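Local structure of glutamate--cysteine ligase GshA (Methylobacillus flagellatus KT, 3K1T) at residues L15-I29 against D390-A404. The protein probably acts as a glutamate–cysteine ligase, joining glutamate to cysteine in the first step of glutathione synthesis. Residues are numbered along the deposited sequence; the frame is centred on the assembly and turned at random. Where two conformers were deposited one is given.
Sequences LLTLEKRLLDNMPRI and DCAGAPDAAPNRFYA
Asp396 OD1, which Glu19 meets across the contact, takes Arg401 NE at 2.7 Å on its syn lone pair, while Arg401 NH2 bonds Asp396 OD2, a side-on two-nitrogen grip. Glu19 OE2 lies 2.6 Å from this same Asp396 OD1, the carboxylate planes 38° apart, and at the edge of the Arg401 guanidinium, 4.0 Å from Arg401 NE, beyond a salt bridge. Leu23 brings both methyls to the Asn400 amide, Leu23 CD2 lying 3.5 Å from Asn400 OD1. That amide is fixed by three bonds: OD1 accepts Asp390 N in the carbonyl plane, and ND2 gives its hydrogens to Asp390 O and Ala394 O. Replacing Asn400 by an alanine is likely to leave Asp390 N without its acceptor and the type I turns Asp390-Gly393 and Ala394-Ala397 less firmly set beside Leu23. With CG anti to the backbone N (chi1 179°), Tyr403 enters a hole among Leu22, Leu23, Met26 and Ile29; Met26 CG lies 3.4 Å from Tyr403 OH, which is hydrogen-bonded to Glu30. Leu22 CD1 presses on Ala404 CB at 3.5 Å, tighter than usual. Segments 15-23 and 398-404 cross at 86°, 9.9 Å between axes: near-perpendicular helix packing, the knob-into-hole tyrosine setting the chain's last helix against its first two, 13-23 and 26-40.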
loop_
_atom_site.group_PDB
_atom_site.type_symbol
_atom_site.label_atom_id
_atom_site.label_comp_id
_atom_site.label_asym_id
_atom_site.label_seq_id
_atom_site.Cartn_x
_atom_site.Cartn_y
_atom_site.Cartn_z
ATOM N N LEU A 15 23.281 18.320 -3.849
ATOM C CA LEU A 15 22.019 17.624 -4.036
ATOM C C LEU A 15 22.212 16.494 -5.048
ATOM O O LEU A 15 21.732 15.358 -4.852
ATOM C CB LEU A 15 20.930 18.598 -4.512
ATOM C CG LEU A 15 19.593 18.018 -5.006
ATOM C CD1 LEU A 15 18.842 17.371 -3.795
ATOM C CD2 LEU A 15 18.724 19.073 -5.737
ATOM N N LEU A 16 22.880 16.800 -6.160
ATOM C CA LEU A 16 23.059 15.776 -7.198
ATOM C C LEU A 16 23.977 14.649 -6.695
ATOM O O LEU A 16 23.772 13.497 -7.045
ATOM C CB LEU A 16 23.527 16.395 -8.555
ATOM C CG LEU A 16 22.346 16.800 -9.495
ATOM C CD1 LEU A 16 21.466 17.905 -8.873
ATOM C CD2 LEU A 16 22.799 17.295 -10.860
ATOM N N THR A 17 24.963 14.968 -5.862
ATOM C CA THR A 17 25.808 13.946 -5.251
ATOM C C THR A 17 24.964 13.023 -4.355
ATOM O O THR A 17 25.092 11.810 -4.397
ATOM C CB THR A 17 26.946 14.569 -4.421
ATOM O OG1 THR A 17 27.772 15.362 -5.284
ATOM C CG2 THR A 17 27.802 13.466 -3.719
ATOM N N LEU A 18 24.152 13.613 -3.501
ATOM C CA LEU A 18 23.205 12.823 -2.693
ATOM C C LEU A 18 22.324 11.930 -3.541
ATOM O O LEU A 18 22.190 10.721 -3.251
ATOM C CB LEU A 18 22.367 13.740 -1.832
ATOM C CG LEU A 18 21.201 13.097 -1.055
ATOM C CD1 LEU A 18 21.672 12.045 -0.070
ATOM C CD2 LEU A 18 20.390 14.195 -0.345
ATOM N N GLU A 19 21.689 12.506 -4.566
ATOM C CA GLU A 19 20.838 11.722 -5.461
ATOM C C GLU A 19 21.597 10.548 -6.094
ATOM O O GLU A 19 21.074 9.432 -6.124
ATOM C CB GLU A 19 20.209 12.605 -6.538
ATOM C CG GLU A 19 19.141 13.527 -5.992
ATOM C CD GLU A 19 18.753 14.686 -6.925
ATOM O OE1 GLU A 19 19.592 15.116 -7.739
ATOM O OE2 GLU A 19 17.583 15.171 -6.810
ATOM N N LYS A 20 22.815 10.800 -6.575
ATOM C CA LYS A 20 23.641 9.736 -7.139
ATOM C C LYS A 20 23.937 8.636 -6.117
ATOM O O LYS A 20 23.852 7.462 -6.455
ATOM C CB LYS A 20 24.968 10.278 -7.699
ATOM C CG LYS A 20 24.774 11.122 -8.933
ATOM C CD LYS A 20 26.097 11.501 -9.618
ATOM C CE LYS A 20 26.708 12.777 -9.096
ATOM N NZ LYS A 20 27.808 13.170 -10.087
ATOM N N ARG A 21 24.286 9.010 -4.885
ATOM C CA ARG A 21 24.548 8.005 -3.847
ATOM C C ARG A 21 23.294 7.154 -3.564
ATOM O O ARG A 21 23.395 5.922 -3.425
ATOM C CB ARG A 21 25.062 8.669 -2.553
ATOM C CG ARG A 21 26.447 9.334 -2.676
ATOM C CD ARG A 21 27.635 8.368 -2.853
ATOM N NE ARG A 21 28.848 9.180 -2.769
ATOM C CZ ARG A 21 29.327 9.949 -3.759
ATOM N NH1 ARG A 21 28.732 9.983 -4.950
ATOM N NH2 ARG A 21 30.403 10.714 -3.561
ATOM N N LEU A 22 22.115 7.796 -3.484
ATOM C CA LEU A 22 20.856 7.073 -3.228
ATOM C C LEU A 22 20.545 6.102 -4.374
ATOM O O LEU A 22 20.140 4.947 -4.146
ATOM C CB LEU A 22 19.669 8.037 -3.031
ATOM C CG LEU A 22 19.737 9.036 -1.879
ATOM C CD1 LEU A 22 18.500 10.006 -1.983
ATOM C CD2 LEU A 22 19.801 8.315 -0.511
ATOM N N LEU A 23 20.746 6.569 -5.604
ATOM C CA LEU A 23 20.405 5.766 -6.783
ATOM C C LEU A 23 21.460 4.682 -7.080
ATOM O O LEU A 23 21.202 3.787 -7.855
ATOM C CB LEU A 23 20.192 6.637 -7.994
ATOM C CG LEU A 23 19.076 7.680 -7.814
ATOM C CD1 LEU A 23 19.085 8.672 -8.982
ATOM C CD2 LEU A 23 17.677 7.048 -7.625
ATOM N N ASP A 24 22.624 4.757 -6.470
ATOM C CA ASP A 24 23.610 3.676 -6.599
ATOM C C ASP A 24 23.498 2.686 -5.426
ATOM O O ASP A 24 24.276 1.708 -5.370
ATOM C CB ASP A 24 25.034 4.264 -6.655
ATOM C CG ASP A 24 26.128 3.222 -7.037
ATOM O OD1 ASP A 24 25.901 2.345 -7.892
ATOM O OD2 ASP A 24 27.252 3.306 -6.501
ATOM N N ASN A 25 22.605 2.959 -4.461
ATOM C CA ASN A 25 22.477 2.124 -3.258
ATOM C C ASN A 25 21.016 1.786 -2.949
ATOM O O ASN A 25 20.678 1.516 -1.811
ATOM C CB ASN A 25 23.089 2.876 -2.066
ATOM C CG ASN A 25 24.599 2.899 -2.115
ATOM O OD1 ASN A 25 25.225 1.855 -1.891
ATOM N ND2 ASN A 25 25.205 4.072 -2.469
HETATM N N MSE A 26 20.156 1.793 -3.959
HETATM C CA MSE A 26 18.708 1.743 -3.719
HETATM C C MSE A 26 18.249 0.466 -2.968
HETATM O O MSE A 26 17.613 0.562 -1.921
HETATM C CB MSE A 26 17.931 2.056 -5.008
HETATM C CG MSE A 26 16.443 2.244 -4.797
HETATM SE SE MSE A 26 15.494 0.529 -4.900
HETATM C CE MSE A 26 13.680 1.242 -4.689
ATOM N N PRO A 27 18.626 -0.723 -3.433
ATOM C CA PRO A 27 18.248 -1.902 -2.643
ATOM C C PRO A 27 18.892 -1.960 -1.236
ATOM O O PRO A 27 18.255 -2.404 -0.276
ATOM C CB PRO A 27 18.721 -3.085 -3.495
ATOM C CG PRO A 27 19.365 -2.508 -4.755
ATOM C CD PRO A 27 19.167 -1.058 -4.773
ATOM N N ARG A 28 20.146 -1.530 -1.109
ATOM C CA ARG A 28 20.777 -1.474 0.210
ATOM C C ARG A 28 20.020 -0.569 1.162
ATOM O O ARG A 28 19.823 -0.923 2.347
ATOM C CB ARG A 28 22.265 -1.065 0.121
ATOM C CG ARG A 28 22.790 -0.225 1.284
ATOM C CD ARG A 28 24.201 0.344 1.028
ATOM N NE ARG A 28 25.197 -0.650 1.372
ATOM C CZ ARG A 28 25.614 -1.622 0.570
ATOM N NH1 ARG A 28 25.175 -1.722 -0.679
ATOM N NH2 ARG A 28 26.514 -2.485 1.016
ATOM N N ILE A 29 19.599 0.583 0.672
ATOM C CA ILE A 29 18.809 1.532 1.449
ATOM C C ILE A 29 17.462 0.943 1.891
ATOM O O ILE A 29 17.090 1.040 3.062
ATOM C CB ILE A 29 18.608 2.847 0.676
ATOM C CG1 ILE A 29 19.952 3.617 0.571
ATOM C CG2 ILE A 29 17.452 3.746 1.299
ATOM C CD1 ILE A 29 19.939 4.665 -0.550
ATOM N N ASP A 390 14.269 6.103 -10.785
ATOM C CA ASP A 390 14.827 5.595 -12.040
ATOM C C ASP A 390 16.336 5.619 -11.889
ATOM O O ASP A 390 16.999 6.648 -12.149
ATOM C CB ASP A 390 14.356 6.489 -13.175
ATOM C CG ASP A 390 14.883 6.040 -14.542
ATOM O OD1 ASP A 390 15.530 4.980 -14.622
ATOM O OD2 ASP A 390 14.650 6.813 -15.492
ATOM N N CYS A 391 16.895 4.483 -11.447
ATOM C CA CYS A 391 18.284 4.457 -10.995
ATOM C C CYS A 391 19.327 4.768 -12.085
ATOM O O CYS A 391 20.389 5.319 -11.792
ATOM C CB CYS A 391 18.603 3.111 -10.330
ATOM S SG CYS A 391 17.675 2.982 -8.708
ATOM N N ALA A 392 18.988 4.473 -13.330
ATOM C CA ALA A 392 19.871 4.773 -14.440
ATOM C C ALA A 392 19.573 6.142 -15.092
ATOM O O ALA A 392 20.310 6.559 -15.991
ATOM C CB ALA A 392 19.793 3.628 -15.490
ATOM N N GLY A 393 18.539 6.852 -14.626
ATOM C CA GLY A 393 18.154 8.149 -15.201
ATOM C C GLY A 393 18.974 9.315 -14.683
ATOM O O GLY A 393 19.969 9.136 -13.965
ATOM N N ALA A 394 18.569 10.527 -15.036
ATOM C CA ALA A 394 19.238 11.730 -14.516
ATOM C C ALA A 394 19.009 11.798 -12.992
ATOM O O ALA A 394 17.891 11.593 -12.524
ATOM C CB ALA A 394 18.728 13.023 -15.201
ATOM N N PRO A 395 20.065 12.064 -12.225
ATOM C CA PRO A 395 19.910 12.054 -10.777
ATOM C C PRO A 395 18.850 13.038 -10.256
ATOM O O PRO A 395 18.191 12.728 -9.266
ATOM C CB PRO A 395 21.299 12.421 -10.263
ATOM C CG PRO A 395 22.252 12.180 -11.408
ATOM C CD PRO A 395 21.467 12.191 -12.657
ATOM N N ASP A 396 18.677 14.190 -10.923
ATOM C CA ASP A 396 17.641 15.158 -10.529
ATOM C C ASP A 396 16.382 15.140 -11.404
ATOM O O ASP A 396 15.585 16.066 -11.348
ATOM C CB ASP A 396 18.216 16.591 -10.452
ATOM C CG ASP A 396 17.376 17.520 -9.550
ATOM O OD1 ASP A 396 16.879 17.048 -8.479
ATOM O OD2 ASP A 396 17.205 18.729 -9.919
ATOM N N ALA A 397 16.149 14.060 -12.148
ATOM C CA ALA A 397 14.858 13.852 -12.773
ATOM C C ALA A 397 13.785 13.847 -11.658
ATOM O O ALA A 397 14.063 13.454 -10.515
ATOM C CB ALA A 397 14.822 12.523 -13.555
ATOM N N ALA A 398 12.566 14.233 -11.998
ATOM C CA ALA A 398 11.510 14.380 -10.988
ATOM C C ALA A 398 11.296 13.148 -10.090
ATOM O O ALA A 398 11.254 13.288 -8.863
ATOM C CB ALA A 398 10.156 14.826 -11.633
ATOM N N PRO A 399 11.204 11.948 -10.675
ATOM C CA PRO A 399 11.025 10.768 -9.817
ATOM C C PRO A 399 12.211 10.500 -8.893
ATOM O O PRO A 399 12.043 9.867 -7.846
ATOM C CB PRO A 399 10.876 9.610 -10.791
ATOM C CG PRO A 399 10.700 10.231 -12.162
ATOM C CD PRO A 399 11.149 11.631 -12.118
ATOM N N ASN A 400 13.376 10.969 -9.275
ATOM C CA ASN A 400 14.585 10.807 -8.466
ATOM C C ASN A 400 14.729 11.873 -7.370
ATOM O O ASN A 400 15.118 11.550 -6.227
ATOM C CB ASN A 400 15.808 10.708 -9.391
ATOM C CG ASN A 400 15.826 9.442 -10.179
ATOM O OD1 ASN A 400 15.247 8.431 -9.765
ATOM N ND2 ASN A 400 16.523 9.450 -11.319
ATOM N N ARG A 401 14.335 13.116 -7.686
ATOM C CA ARG A 401 14.202 14.149 -6.688
ATOM C C ARG A 401 13.215 13.697 -5.607
ATOM O O ARG A 401 13.495 13.823 -4.390
ATOM C CB ARG A 401 13.727 15.457 -7.343
ATOM C CG ARG A 401 13.328 16.593 -6.335
ATOM C CD ARG A 401 14.479 17.433 -5.914
ATOM N NE ARG A 401 14.999 18.271 -7.008
ATOM C CZ ARG A 401 14.558 19.464 -7.372
ATOM N NH1 ARG A 401 13.554 20.043 -6.737
ATOM N NH2 ARG A 401 15.128 20.089 -8.405
ATOM N N PHE A 402 12.055 13.189 -6.037
ATOM C CA PHE A 402 11.007 12.793 -5.078
ATOM C C PHE A 402 11.352 11.536 -4.303
ATOM O O PHE A 402 10.985 11.414 -3.128
ATOM C CB PHE A 402 9.590 12.821 -5.737
ATOM C CG PHE A 402 9.037 14.200 -5.773
ATOM C CD1 PHE A 402 9.440 15.105 -6.760
ATOM C CD2 PHE A 402 8.241 14.664 -4.750
ATOM C CE1 PHE A 402 9.004 16.401 -6.760
ATOM C CE2 PHE A 402 7.788 15.976 -4.749
ATOM C CZ PHE A 402 8.186 16.845 -5.746
ATOM N N TYR A 403 12.115 10.623 -4.919
ATOM C CA TYR A 403 12.664 9.493 -4.189
ATOM C C TYR A 403 13.564 9.996 -3.046
ATOM O O TYR A 403 13.444 9.511 -1.886
ATOM C CB TYR A 403 13.413 8.481 -5.088
ATOM C CG TYR A 403 13.999 7.330 -4.308
ATOM C CD1 TYR A 403 13.177 6.389 -3.691
ATOM C CD2 TYR A 403 15.381 7.165 -4.181
ATOM C CE1 TYR A 403 13.691 5.334 -2.968
ATOM C CE2 TYR A 403 15.917 6.090 -3.421
ATOM C CZ TYR A 403 15.060 5.186 -2.812
ATOM O OH TYR A 403 15.569 4.120 -2.064
ATOM N N ALA A 404 14.446 10.956 -3.357
ATOM C CA ALA A 404 15.305 11.550 -2.338
ATOM C C ALA A 404 14.479 12.232 -1.231
ATOM O O ALA A 404 14.784 12.066 -0.055
ATOM C CB ALA A 404 16.338 12.548 -2.951
#